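Local atomic coordinates of endoglucanase (Uncultured bacterium, PDB entry 3X17), a protein that probably hydrolyses internal beta-1,4-glucosidic bonds of cellulose, as a family 9 glycoside hydrolase endoglucanase with an (alpha/alpha)6 barrel and an N-terminal Ig-like domain. Residues 194-208 with 217-229. Sequence-based numbering, arbitrary orientation.
Sequences LLKAYELYPQAFADG and NGVPDILDEVRWG. With CA (calcium ion), chain D.
Tyr198 and Leu223 meet where two consecutive, nearly antiparallel helices of the (alpha/alpha)6 barrel lie side by side, an instance of a helical hairpin whose connecting loop is fastened by a metal. The axes of 194-200 and 221-229 approach to 9.9 Å at 158°. Tyr198 has CG anti to the backbone N (chi1 171°), which lays its ring along the start of the second helix. Leu223 CD1 sits over one ring face, 4.1 Å from the centroid of the Tyr198 ring, a CH-pi contact, while Pro220 CG touches Tyr198 CE1 at 3.6 Å. Replacing Tyr198 by an alanine would probably open a gap beside Pro220 and leave Leu223 CD1 without its aromatic platform. Ile222 CG2 reaches both Tyr198 CD1 and the Phe205 ring, its CB lies 3.5 Å from Phe205 CD1, and Phe205 CB meets the tyrosine edge. One turn on, Val226 divides its methyls: CG2 packs on Leu194 CB, CG1 on Leu195 CG. Phe292, from a neighbouring loop, also packs on Tyr198, Pro220 and Leu223.

Beyond this apolar layer, a water donates to Ala206 O and accepts from Ile222 N, bridging the loop to the first turn of the helix. Calcium is bound by Asp207 OD1, Asn217 OD1, Val219 O, Asp221 OD1 and Asp224 OD2, with the backbone O of Glu214 completing the site, so the loop and first turn of the second helix share one ion. Asp221 OD2 is hydrogen-bonded to Leu210 in the loop. The amide of Asn217 has three tasks: OD1 holds the ion and accepts from Val219 N in an Asx turn, while ND2 donates to Asp224 OD1, which is likely to steady a fellow ligand. The other oxygen of Asp207, OD2, takes Gly218 N at 2.7 Å, the donor standing 56° out of the carboxylate plane.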
# COMPACT_ATOMS: atom_id res chain seq x y z
N LEU A 194 -6.09 -5.09 -2.95
CA LEU A 194 -7.36 -4.96 -2.24
C LEU A 194 -8.16 -6.27 -2.34
O LEU A 194 -8.79 -6.71 -1.36
CB LEU A 194 -8.18 -3.77 -2.75
CG LEU A 194 -7.48 -2.40 -2.75
CD1 LEU A 194 -8.43 -1.34 -3.36
CD2 LEU A 194 -7.02 -1.94 -1.34
N LEU A 195 -8.10 -6.91 -3.49
CA LEU A 195 -8.87 -8.13 -3.69
C LEU A 195 -8.38 -9.20 -2.71
O LEU A 195 -9.18 -9.94 -2.13
CB LEU A 195 -8.71 -8.65 -5.13
CG LEU A 195 -9.67 -8.07 -6.18
CD1 LEU A 195 -9.22 -8.55 -7.55
CD2 LEU A 195 -11.12 -8.49 -5.93
N LYS A 196 -7.07 -9.27 -2.54
CA LYS A 196 -6.45 -10.29 -1.69
C LYS A 196 -6.76 -10.02 -0.23
O LYS A 196 -6.92 -10.94 0.55
CB LYS A 196 -4.93 -10.27 -1.91
CG LYS A 196 -4.24 -11.54 -1.53
CD LYS A 196 -4.82 -12.75 -2.28
CE LYS A 196 -4.55 -14.01 -1.45
NZ LYS A 196 -5.36 -15.15 -1.99
N ALA A 197 -6.73 -8.74 0.16
CA ALA A 197 -7.19 -8.34 1.48
C ALA A 197 -8.60 -8.89 1.73
O ALA A 197 -8.89 -9.38 2.83
CB ALA A 197 -7.20 -6.82 1.62
N TYR A 198 -9.49 -8.68 0.78
CA TYR A 198 -10.85 -9.12 0.97
C TYR A 198 -10.93 -10.63 1.02
O TYR A 198 -11.57 -11.19 1.89
CB TYR A 198 -11.80 -8.59 -0.10
CG TYR A 198 -13.17 -9.26 0.02
CD1 TYR A 198 -14.10 -8.82 0.97
CD2 TYR A 198 -13.45 -10.43 -0.68
CE1 TYR A 198 -15.33 -9.46 1.12
CE2 TYR A 198 -14.65 -11.12 -0.49
CZ TYR A 198 -15.57 -10.63 0.41
OH TYR A 198 -16.74 -11.29 0.57
N GLU A 199 -10.23 -11.30 0.11
CA GLU A 199 -10.25 -12.75 0.03
C GLU A 199 -9.78 -13.42 1.33
O GLU A 199 -10.35 -14.41 1.76
CB GLU A 199 -9.34 -13.21 -1.12
CG GLU A 199 -9.49 -14.69 -1.46
CD GLU A 199 -8.88 -15.02 -2.80
OE1 GLU A 199 -7.75 -14.55 -3.09
OE2 GLU A 199 -9.52 -15.77 -3.58
N LEU A 200 -8.70 -12.92 1.90
CA LEU A 200 -8.15 -13.48 3.13
C LEU A 200 -8.91 -13.00 4.37
O LEU A 200 -9.05 -13.77 5.31
CB LEU A 200 -6.64 -13.16 3.26
CG LEU A 200 -5.77 -14.03 2.36
CD1 LEU A 200 -4.30 -13.57 2.38
CD2 LEU A 200 -5.93 -15.55 2.74
N TYR A 201 -9.49 -11.81 4.34
CA TYR A 201 -10.15 -11.27 5.53
C TYR A 201 -11.57 -10.75 5.27
O TYR A 201 -11.89 -9.62 5.60
CB TYR A 201 -9.29 -10.16 6.14
CG TYR A 201 -7.82 -10.54 6.27
CD1 TYR A 201 -7.42 -11.52 7.16
CD2 TYR A 201 -6.84 -9.92 5.50
CE1 TYR A 201 -6.08 -11.88 7.27
CE2 TYR A 201 -5.51 -10.24 5.63
CZ TYR A 201 -5.13 -11.23 6.50
OH TYR A 201 -3.80 -11.55 6.63
N PRO A 202 -12.43 -11.60 4.69
CA PRO A 202 -13.78 -11.17 4.26
C PRO A 202 -14.62 -10.64 5.42
O PRO A 202 -15.52 -9.81 5.22
CB PRO A 202 -14.40 -12.45 3.68
CG PRO A 202 -13.64 -13.60 4.32
CD PRO A 202 -12.21 -13.05 4.53
N GLN A 203 -14.30 -11.09 6.64
CA GLN A 203 -15.10 -10.70 7.81
C GLN A 203 -14.78 -9.26 8.24
O GLN A 203 -15.61 -8.61 8.90
CB GLN A 203 -14.94 -11.72 8.97
CG GLN A 203 -13.52 -11.84 9.55
CD GLN A 203 -12.52 -12.56 8.61
OE1 GLN A 203 -12.81 -12.83 7.45
NE2 GLN A 203 -11.34 -12.88 9.14
N ALA A 204 -13.67 -8.70 7.75
CA ALA A 204 -13.41 -7.27 7.97
C ALA A 204 -14.16 -6.34 7.00
O ALA A 204 -14.21 -5.14 7.20
CB ALA A 204 -11.93 -6.98 7.98
N PHE A 205 -14.86 -6.91 6.03
CA PHE A 205 -15.38 -6.10 4.92
C PHE A 205 -16.87 -6.36 4.66
O PHE A 205 -17.24 -7.37 4.06
CB PHE A 205 -14.61 -6.44 3.64
CG PHE A 205 -13.18 -6.01 3.65
CD1 PHE A 205 -12.83 -4.69 3.47
CD2 PHE A 205 -12.17 -6.96 3.72
CE1 PHE A 205 -11.49 -4.30 3.42
CE2 PHE A 205 -10.84 -6.58 3.68
CZ PHE A 205 -10.50 -5.26 3.48
N ALA A 206 -17.72 -5.37 4.95
CA ALA A 206 -19.15 -5.54 4.72
C ALA A 206 -19.71 -4.64 3.62
O ALA A 206 -19.17 -3.57 3.33
CB ALA A 206 -19.93 -5.35 6.05
N ASP A 207 -20.86 -5.03 3.07
CA ASP A 207 -21.73 -4.09 2.37
C ASP A 207 -22.00 -2.90 3.30
O ASP A 207 -22.23 -3.08 4.50
CB ASP A 207 -23.04 -4.77 1.95
CG ASP A 207 -23.88 -3.90 1.03
OD1 ASP A 207 -23.37 -2.90 0.49
OD2 ASP A 207 -25.08 -4.21 0.85
N GLY A 208 -21.86 -1.70 2.75
CA GLY A 208 -22.16 -0.45 3.46
C GLY A 208 -21.02 0.01 4.34
O GLY A 208 -21.06 1.12 4.86
N ASN A 217 -25.84 -2.27 -1.96
CA ASN A 217 -26.18 -3.05 -3.13
C ASN A 217 -25.97 -4.54 -2.90
O ASN A 217 -26.06 -5.33 -3.83
CB ASN A 217 -25.30 -2.62 -4.32
CG ASN A 217 -23.82 -2.94 -4.08
OD1 ASN A 217 -23.45 -3.44 -3.01
ND2 ASN A 217 -22.98 -2.64 -5.06
N GLY A 218 -25.66 -4.94 -1.67
CA GLY A 218 -25.49 -6.36 -1.35
C GLY A 218 -24.09 -6.91 -1.59
O GLY A 218 -23.86 -8.11 -1.44
N VAL A 219 -23.16 -6.03 -1.97
CA VAL A 219 -21.77 -6.43 -2.26
C VAL A 219 -20.82 -5.69 -1.29
O VAL A 219 -20.94 -4.48 -1.08
CB VAL A 219 -21.42 -6.11 -3.74
CG1 VAL A 219 -20.00 -6.53 -4.10
CG2 VAL A 219 -22.46 -6.74 -4.73
N PRO A 220 -19.84 -6.40 -0.72
CA PRO A 220 -18.90 -5.69 0.15
C PRO A 220 -18.33 -4.46 -0.55
O PRO A 220 -17.95 -4.55 -1.71
CB PRO A 220 -17.79 -6.72 0.39
CG PRO A 220 -18.56 -8.05 0.28
CD PRO A 220 -19.43 -7.80 -0.92
N ASP A 221 -18.32 -3.33 0.14
CA ASP A 221 -17.96 -2.05 -0.46
C ASP A 221 -16.54 -2.08 -1.02
O ASP A 221 -16.27 -1.43 -2.01
CB ASP A 221 -18.08 -0.92 0.58
CG ASP A 221 -19.51 -0.48 0.79
OD1 ASP A 221 -20.39 -1.10 0.18
OD2 ASP A 221 -19.75 0.44 1.60
N ILE A 222 -15.64 -2.78 -0.35
CA ILE A 222 -14.25 -2.87 -0.83
C ILE A 222 -14.26 -3.45 -2.25
O ILE A 222 -13.50 -3.01 -3.10
CB ILE A 222 -13.33 -3.74 0.09
CG1 ILE A 222 -11.85 -3.65 -0.37
CG2 ILE A 222 -13.75 -5.19 0.03
CD1 ILE A 222 -11.25 -2.25 -0.29
N LEU A 223 -15.21 -4.34 -2.54
CA LEU A 223 -15.35 -4.91 -3.89
C LEU A 223 -15.99 -3.95 -4.88
O LEU A 223 -15.57 -3.86 -6.02
CB LEU A 223 -16.12 -6.24 -3.87
CG LEU A 223 -15.47 -7.36 -3.04
CD1 LEU A 223 -16.22 -8.66 -3.20
CD2 LEU A 223 -14.00 -7.50 -3.40
N ASP A 224 -16.94 -3.14 -4.43
CA ASP A 224 -17.40 -2.02 -5.25
C ASP A 224 -16.24 -1.09 -5.59
O ASP A 224 -16.14 -0.63 -6.73
CB ASP A 224 -18.51 -1.25 -4.56
CG ASP A 224 -19.78 -2.07 -4.42
OD1 ASP A 224 -20.20 -2.73 -5.40
OD2 ASP A 224 -20.26 -2.17 -3.28
N GLU A 225 -15.37 -0.80 -4.63
CA GLU A 225 -14.27 0.11 -4.94
C GLU A 225 -13.35 -0.52 -5.99
O GLU A 225 -13.00 0.12 -6.98
CB GLU A 225 -13.45 0.49 -3.71
CG GLU A 225 -12.49 1.67 -4.01
CD GLU A 225 -13.26 2.96 -4.32
OE1 GLU A 225 -14.27 3.23 -3.61
OE2 GLU A 225 -12.92 3.65 -5.31
N VAL A 226 -12.90 -1.74 -5.71
CA VAL A 226 -12.11 -2.51 -6.66
C VAL A 226 -12.74 -2.48 -8.04
O VAL A 226 -12.04 -2.37 -9.04
CB VAL A 226 -11.94 -3.97 -6.21
CG1 VAL A 226 -11.51 -4.84 -7.39
CG2 VAL A 226 -10.92 -4.06 -5.05
N ARG A 227 -14.06 -2.62 -8.10
CA ARG A 227 -14.72 -2.71 -9.38
C ARG A 227 -14.60 -1.39 -10.15
O ARG A 227 -14.39 -1.40 -11.34
CB ARG A 227 -16.21 -3.08 -9.20
CG ARG A 227 -16.82 -3.53 -10.50
CD ARG A 227 -18.26 -3.10 -10.68
NE ARG A 227 -19.19 -4.08 -10.15
CZ ARG A 227 -20.19 -4.65 -10.83
NH1 ARG A 227 -20.43 -4.35 -12.11
NH2 ARG A 227 -20.95 -5.53 -10.20
N TRP A 228 -14.69 -0.26 -9.45
CA TRP A 228 -14.38 1.03 -10.03
C TRP A 228 -13.04 0.99 -10.75
O TRP A 228 -12.92 1.42 -11.89
CB TRP A 228 -14.37 2.13 -8.97
CG TRP A 228 -14.35 3.55 -9.54
CD1 TRP A 228 -13.25 4.33 -9.77
CD2 TRP A 228 -15.49 4.33 -9.95
NE1 TRP A 228 -13.62 5.53 -10.33
CE2 TRP A 228 -14.99 5.55 -10.46
CE3 TRP A 228 -16.87 4.10 -9.96
CZ2 TRP A 228 -15.84 6.56 -10.93
CZ3 TRP A 228 -17.72 5.10 -10.47
CH2 TRP A 228 -17.20 6.31 -10.95
N GLY A 229 -12.01 0.47 -10.09
CA GLY A 229 -10.68 0.47 -10.70
C GLY A 229 -10.64 -0.45 -11.90
O GLY A 229 -10.07 -0.11 -12.93
CA CA D . -21.88 -2.39 -1.45
O HOH W 1 -16.34 -3.50 2.38